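Local structure of alpha-1,2-mannosidase (Bacteroides thetaiotaomicron, 2WW2) at residues A[180-190]-A[227-238]. The protein hydrolyses alpha-mannosides with inversion of anomeric configuration, as a calcium-dependent glycoside hydrolase of family GH92 from a human gut symbiont. Residues are numbered along the deposited sequence; the frame is centred on the assembly and turned at random.
Sequences FANYFMMEFSH and EKLTIRTASSFI
N182 OD1 sits over the centre of one face of the F237 ring, 3.6 Å above its plane, while F180 CE1 approaches that ring obliquely. The H190 ring is met at its edge: NE2 donates to E227 OE1 at 2.8 Å and 179°, the acceptor lying in the ring plane, although ring and carboxylate planes are 52° apart. On the F188 ring, I231 CG2 makes an off-centre CH-pi contact, 4.3 Å from the centroid, and L229 CD2 comes to the edge; all three residues pack against V145 of strand 143-148, consistent with a beta-sandwich interior. The R232 guanidinium has T230 CG2 on one face; its NH1 forms a salt bridge with E187 OE1 (2.8 Å), reached from above the carboxylate plane. With CG anti to the carbonyl carbon (chi1 -59°), R232 extends alongside E187, and its NE bonds to A254 O.

Strands 182-188 and 229-236, which carry most of these groups, pair antiparallel within the family's N-terminal domain, flanked by strands 164-169 and 130-136. M185 O accepts twice, from A234 N and from T233 OG1 (2.9 Å), the hydroxyl standing above the carbonyl plane. S189 OG takes T230 N at 2.8 Å and also bonds H190 ND1. A leucine in place of H190 would probably leave E227 OE1 without this donor and S189 OG without its imidazole partner. Salt bridge and hydroxyl thus reinforce the pairing within the strands, whereas beyond F188 the polar chain T230 N, S189 OG, H190, E227 engages both imidazole nitrogens and fixes the ring's rotation.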
loop_
_atom_site.group_PDB
_atom_site.type_symbol
_atom_site.label_atom_id
_atom_site.label_comp_id
_atom_site.label_asym_id
_atom_site.label_seq_id
_atom_site.Cartn_x
_atom_site.Cartn_y
_atom_site.Cartn_z
ATOM N N PHE A 180 35.149 -19.619 -29.408
ATOM C CA PHE A 180 34.633 -20.253 -28.190
ATOM C C PHE A 180 34.020 -21.646 -28.414
ATOM O O PHE A 180 33.267 -21.858 -29.371
ATOM C CB PHE A 180 33.598 -19.340 -27.531
ATOM C CG PHE A 180 32.834 -20.006 -26.436
ATOM C CD1 PHE A 180 33.388 -20.120 -25.163
ATOM C CD2 PHE A 180 31.590 -20.547 -26.683
ATOM C CE1 PHE A 180 32.692 -20.766 -24.130
ATOM C CE2 PHE A 180 30.866 -21.183 -25.649
ATOM C CZ PHE A 180 31.431 -21.301 -24.378
ATOM N N ALA A 181 34.324 -22.573 -27.498
ATOM C CA ALA A 181 33.658 -23.884 -27.418
ATOM C C ALA A 181 33.966 -24.533 -26.088
ATOM O O ALA A 181 35.027 -24.281 -25.508
ATOM C CB ALA A 181 34.126 -24.819 -28.529
ATOM N N ASN A 182 33.040 -25.379 -25.624
ATOM C CA ASN A 182 33.333 -26.300 -24.551
ATOM C C ASN A 182 33.453 -27.711 -25.157
ATOM O O ASN A 182 32.542 -28.176 -25.853
ATOM C CB ASN A 182 32.256 -26.209 -23.447
ATOM C CG ASN A 182 32.519 -27.153 -22.298
ATOM O OD1 ASN A 182 33.297 -26.856 -21.365
ATOM N ND2 ASN A 182 31.864 -28.295 -22.339
ATOM N N TYR A 183 34.606 -28.348 -24.947
ATOM C CA TYR A 183 34.896 -29.658 -25.542
ATOM C C TYR A 183 34.638 -30.699 -24.477
ATOM O O TYR A 183 35.240 -30.646 -23.403
ATOM C CB TYR A 183 36.360 -29.702 -25.983
ATOM C CG TYR A 183 36.718 -28.577 -26.928
ATOM C CD1 TYR A 183 36.428 -28.668 -28.286
ATOM C CD2 TYR A 183 37.300 -27.403 -26.460
ATOM C CE1 TYR A 183 36.746 -27.624 -29.172
ATOM C CE2 TYR A 183 37.624 -26.351 -27.339
ATOM C CZ TYR A 183 37.338 -26.477 -28.682
ATOM O OH TYR A 183 37.631 -25.453 -29.544
ATOM N N PHE A 184 33.733 -31.636 -24.744
ATOM C CA PHE A 184 33.364 -32.597 -23.710
ATOM C C PHE A 184 33.630 -34.042 -24.138
ATOM O O PHE A 184 33.774 -34.342 -25.329
ATOM C CB PHE A 184 31.906 -32.402 -23.271
ATOM C CG PHE A 184 30.892 -32.625 -24.374
ATOM C CD1 PHE A 184 30.450 -33.913 -24.686
ATOM C CD2 PHE A 184 30.361 -31.554 -25.076
ATOM C CE1 PHE A 184 29.502 -34.117 -25.695
ATOM C CE2 PHE A 184 29.417 -31.741 -26.096
ATOM C CZ PHE A 184 28.983 -33.021 -26.408
ATOM N N MET A 185 33.738 -34.930 -23.151
ATOM C CA MET A 185 33.854 -36.354 -23.442
ATOM C C MET A 185 33.224 -37.137 -22.321
ATOM O O MET A 185 33.176 -36.684 -21.164
ATOM C CB MET A 185 35.308 -36.811 -23.660
ATOM C CG MET A 185 36.184 -36.857 -22.425
ATOM S SD MET A 185 37.700 -37.855 -22.638
ATOM C CE MET A 185 37.106 -39.531 -22.522
ATOM N N MET A 186 32.740 -38.319 -22.669
ATOM C CA MET A 186 32.136 -39.179 -21.671
ATOM C C MET A 186 32.346 -40.645 -22.011
ATOM O O MET A 186 32.577 -41.015 -23.166
ATOM C CB MET A 186 30.653 -38.862 -21.520
ATOM C CG MET A 186 29.830 -39.186 -22.718
ATOM S SD MET A 186 28.131 -38.611 -22.521
ATOM C CE MET A 186 28.361 -36.883 -22.914
ATOM N N GLU A 187 32.279 -41.477 -20.989
ATOM C CA GLU A 187 32.529 -42.883 -21.172
ATOM C C GLU A 187 31.418 -43.629 -20.465
ATOM O O GLU A 187 30.962 -43.175 -19.421
ATOM C CB GLU A 187 33.877 -43.228 -20.548
ATOM C CG GLU A 187 34.241 -44.702 -20.656
ATOM C CD GLU A 187 35.449 -45.052 -19.816
ATOM O OE1 GLU A 187 35.461 -44.746 -18.607
ATOM O OE2 GLU A 187 36.391 -45.627 -20.367
ATOM N N PHE A 188 30.966 -44.742 -21.051
ATOM C CA PHE A 188 29.900 -45.553 -20.470
ATOM C C PHE A 188 30.490 -46.894 -20.038
ATOM O O PHE A 188 31.383 -47.447 -20.706
ATOM C CB PHE A 188 28.758 -45.753 -21.484
ATOM C CG PHE A 188 28.105 -44.453 -21.918
ATOM C CD1 PHE A 188 26.956 -43.997 -21.293
ATOM C CD2 PHE A 188 28.671 -43.671 -22.908
ATOM C CE1 PHE A 188 26.362 -42.791 -21.669
ATOM C CE2 PHE A 188 28.085 -42.460 -23.291
ATOM C CZ PHE A 188 26.928 -42.025 -22.676
ATOM N N SER A 189 29.989 -47.428 -18.933
ATOM C CA SER A 189 30.558 -48.641 -18.375
ATOM C C SER A 189 30.153 -49.900 -19.140
ATOM O O SER A 189 30.832 -50.924 -19.061
ATOM C CB SER A 189 30.141 -48.773 -16.903
ATOM O OG SER A 189 28.724 -48.815 -16.794
ATOM N N HIS A 190 29.048 -49.836 -19.871
ATOM C CA HIS A 190 28.484 -51.030 -20.497
ATOM C C HIS A 190 28.459 -50.881 -22.015
ATOM O O HIS A 190 28.478 -49.761 -22.527
ATOM C CB HIS A 190 27.073 -51.276 -19.954
ATOM C CG HIS A 190 27.055 -51.904 -18.595
ATOM N ND1 HIS A 190 27.323 -51.197 -17.441
ATOM C CD2 HIS A 190 26.791 -53.176 -18.204
ATOM C CE1 HIS A 190 27.241 -52.009 -16.400
ATOM N NE2 HIS A 190 26.914 -53.215 -16.837
ATOM N N GLU A 227 22.525 -54.701 -12.158
ATOM C CA GLU A 227 23.692 -53.870 -12.446
ATOM C C GLU A 227 23.282 -52.423 -12.734
ATOM O O GLU A 227 22.128 -52.152 -13.014
ATOM C CB GLU A 227 24.517 -54.442 -13.614
ATOM C CG GLU A 227 25.136 -55.817 -13.318
ATOM C CD GLU A 227 26.135 -56.260 -14.389
ATOM O OE1 GLU A 227 26.511 -55.452 -15.272
ATOM O OE2 GLU A 227 26.547 -57.430 -14.351
ATOM N N LYS A 228 24.235 -51.504 -12.646
ATOM C CA LYS A 228 23.961 -50.092 -12.900
ATOM C C LYS A 228 24.919 -49.603 -13.970
ATOM O O LYS A 228 26.049 -50.084 -14.057
ATOM C CB LYS A 228 24.119 -49.258 -11.624
ATOM C CG LYS A 228 23.134 -49.660 -10.500
ATOM C CD LYS A 228 23.316 -48.784 -9.260
ATOM C CE LYS A 228 24.665 -49.062 -8.587
ATOM N NZ LYS A 228 24.797 -48.335 -7.278
ATOM N N LEU A 229 24.460 -48.652 -14.778
ATOM C CA LEU A 229 25.314 -48.012 -15.765
ATOM C C LEU A 229 26.066 -46.889 -15.066
ATOM O O LEU A 229 25.462 -46.107 -14.318
ATOM C CB LEU A 229 24.450 -47.398 -16.878
ATOM C CG LEU A 229 25.183 -46.666 -18.007
ATOM C CD1 LEU A 229 25.914 -47.671 -18.915
ATOM C CD2 LEU A 229 24.199 -45.826 -18.808
ATOM N N THR A 230 27.372 -46.800 -15.302
ATOM C CA THR A 230 28.130 -45.634 -14.878
ATOM C C THR A 230 28.442 -44.776 -16.099
ATOM O O THR A 230 28.766 -45.301 -17.164
ATOM C CB THR A 230 29.446 -46.039 -14.197
ATOM O OG1 THR A 230 29.150 -46.749 -12.992
ATOM C CG2 THR A 230 30.263 -44.809 -13.846
ATOM N N ILE A 231 28.306 -43.459 -15.957
ATOM C CA ILE A 231 28.685 -42.531 -17.023
ATOM C C ILE A 231 29.705 -41.596 -16.417
ATOM O O ILE A 231 29.446 -40.993 -15.377
ATOM C CB ILE A 231 27.506 -41.657 -17.493
ATOM C CG1 ILE A 231 26.268 -42.514 -17.783
ATOM C CG2 ILE A 231 27.900 -40.847 -18.771
ATOM C CD1 ILE A 231 25.026 -41.698 -18.202
ATOM N N ARG A 232 30.862 -41.474 -17.061
ATOM C CA ARG A 232 31.923 -40.595 -16.575
ATOM C C ARG A 232 32.090 -39.518 -17.602
ATOM O O ARG A 232 32.124 -39.824 -18.789
ATOM C CB ARG A 232 33.256 -41.348 -16.446
ATOM C CG ARG A 232 33.181 -42.528 -15.495
ATOM C CD ARG A 232 34.496 -43.360 -15.473
ATOM N NE ARG A 232 34.237 -44.549 -14.676
ATOM C CZ ARG A 232 34.005 -45.748 -15.194
ATOM N NH1 ARG A 232 34.072 -45.931 -16.507
ATOM N NH2 ARG A 232 33.719 -46.768 -14.393
ATOM N N THR A 233 32.210 -38.267 -17.163
ATOM C CA THR A 233 32.300 -37.162 -18.116
ATOM C C THR A 233 33.191 -36.016 -17.601
ATOM O O THR A 233 33.324 -35.808 -16.393
ATOM C CB THR A 233 30.876 -36.671 -18.506
ATOM O OG1 THR A 233 30.947 -35.723 -19.573
ATOM C CG2 THR A 233 30.148 -36.033 -17.320
ATOM N N ALA A 234 33.851 -35.311 -18.519
ATOM C CA ALA A 234 34.569 -34.091 -18.171
ATOM C C ALA A 234 34.612 -33.209 -19.404
ATOM O O ALA A 234 34.361 -33.672 -20.522
ATOM C CB ALA A 234 35.994 -34.393 -17.678
ATOM N N SER A 235 34.905 -31.933 -19.198
ATOM C CA SER A 235 34.975 -30.997 -20.311
ATOM C C SER A 235 36.137 -30.038 -20.118
ATOM O O SER A 235 36.742 -29.963 -19.032
ATOM C CB SER A 235 33.657 -30.210 -20.459
ATOM O OG SER A 235 33.547 -29.208 -19.449
ATOM N N SER A 236 36.438 -29.295 -21.171
ATOM C CA SER A 236 37.515 -28.308 -21.142
ATOM C C SER A 236 37.116 -27.136 -22.033
ATOM O O SER A 236 36.399 -27.323 -23.019
ATOM C CB SER A 236 38.824 -28.925 -21.673
ATOM O OG SER A 236 39.849 -27.947 -21.750
ATOM N N PHE A 237 37.597 -25.940 -21.708
ATOM C CA PHE A 237 37.433 -24.799 -22.610
ATOM C C PHE A 237 38.648 -24.623 -23.517
ATOM O O PHE A 237 38.644 -23.774 -24.401
ATOM C CB PHE A 237 37.168 -23.508 -21.810
ATOM C CG PHE A 237 35.808 -23.468 -21.190
ATOM C CD1 PHE A 237 34.690 -23.146 -21.959
ATOM C CD2 PHE A 237 35.634 -23.796 -19.851
ATOM C CE1 PHE A 237 33.410 -23.125 -21.396
ATOM C CE2 PHE A 237 34.370 -23.790 -19.287
ATOM C CZ PHE A 237 33.251 -23.449 -20.072
ATOM N N ILE A 238 39.673 -25.437 -23.310
ATOM C CA ILE A 238 40.926 -25.294 -24.063
ATOM C C ILE A 238 40.950 -26.132 -25.334
ATOM O O ILE A 238 41.210 -25.596 -26.414
ATOM C CB ILE A 238 42.165 -25.584 -23.161
ATOM C CG1 ILE A 238 42.303 -24.465 -22.131
ATOM C CG2 ILE A 238 43.480 -25.717 -24.001
ATOM C CD1 ILE A 238 43.215 -24.810 -20.950
HETATM O O HOH W 1 36.915 -22.341 -25.849
#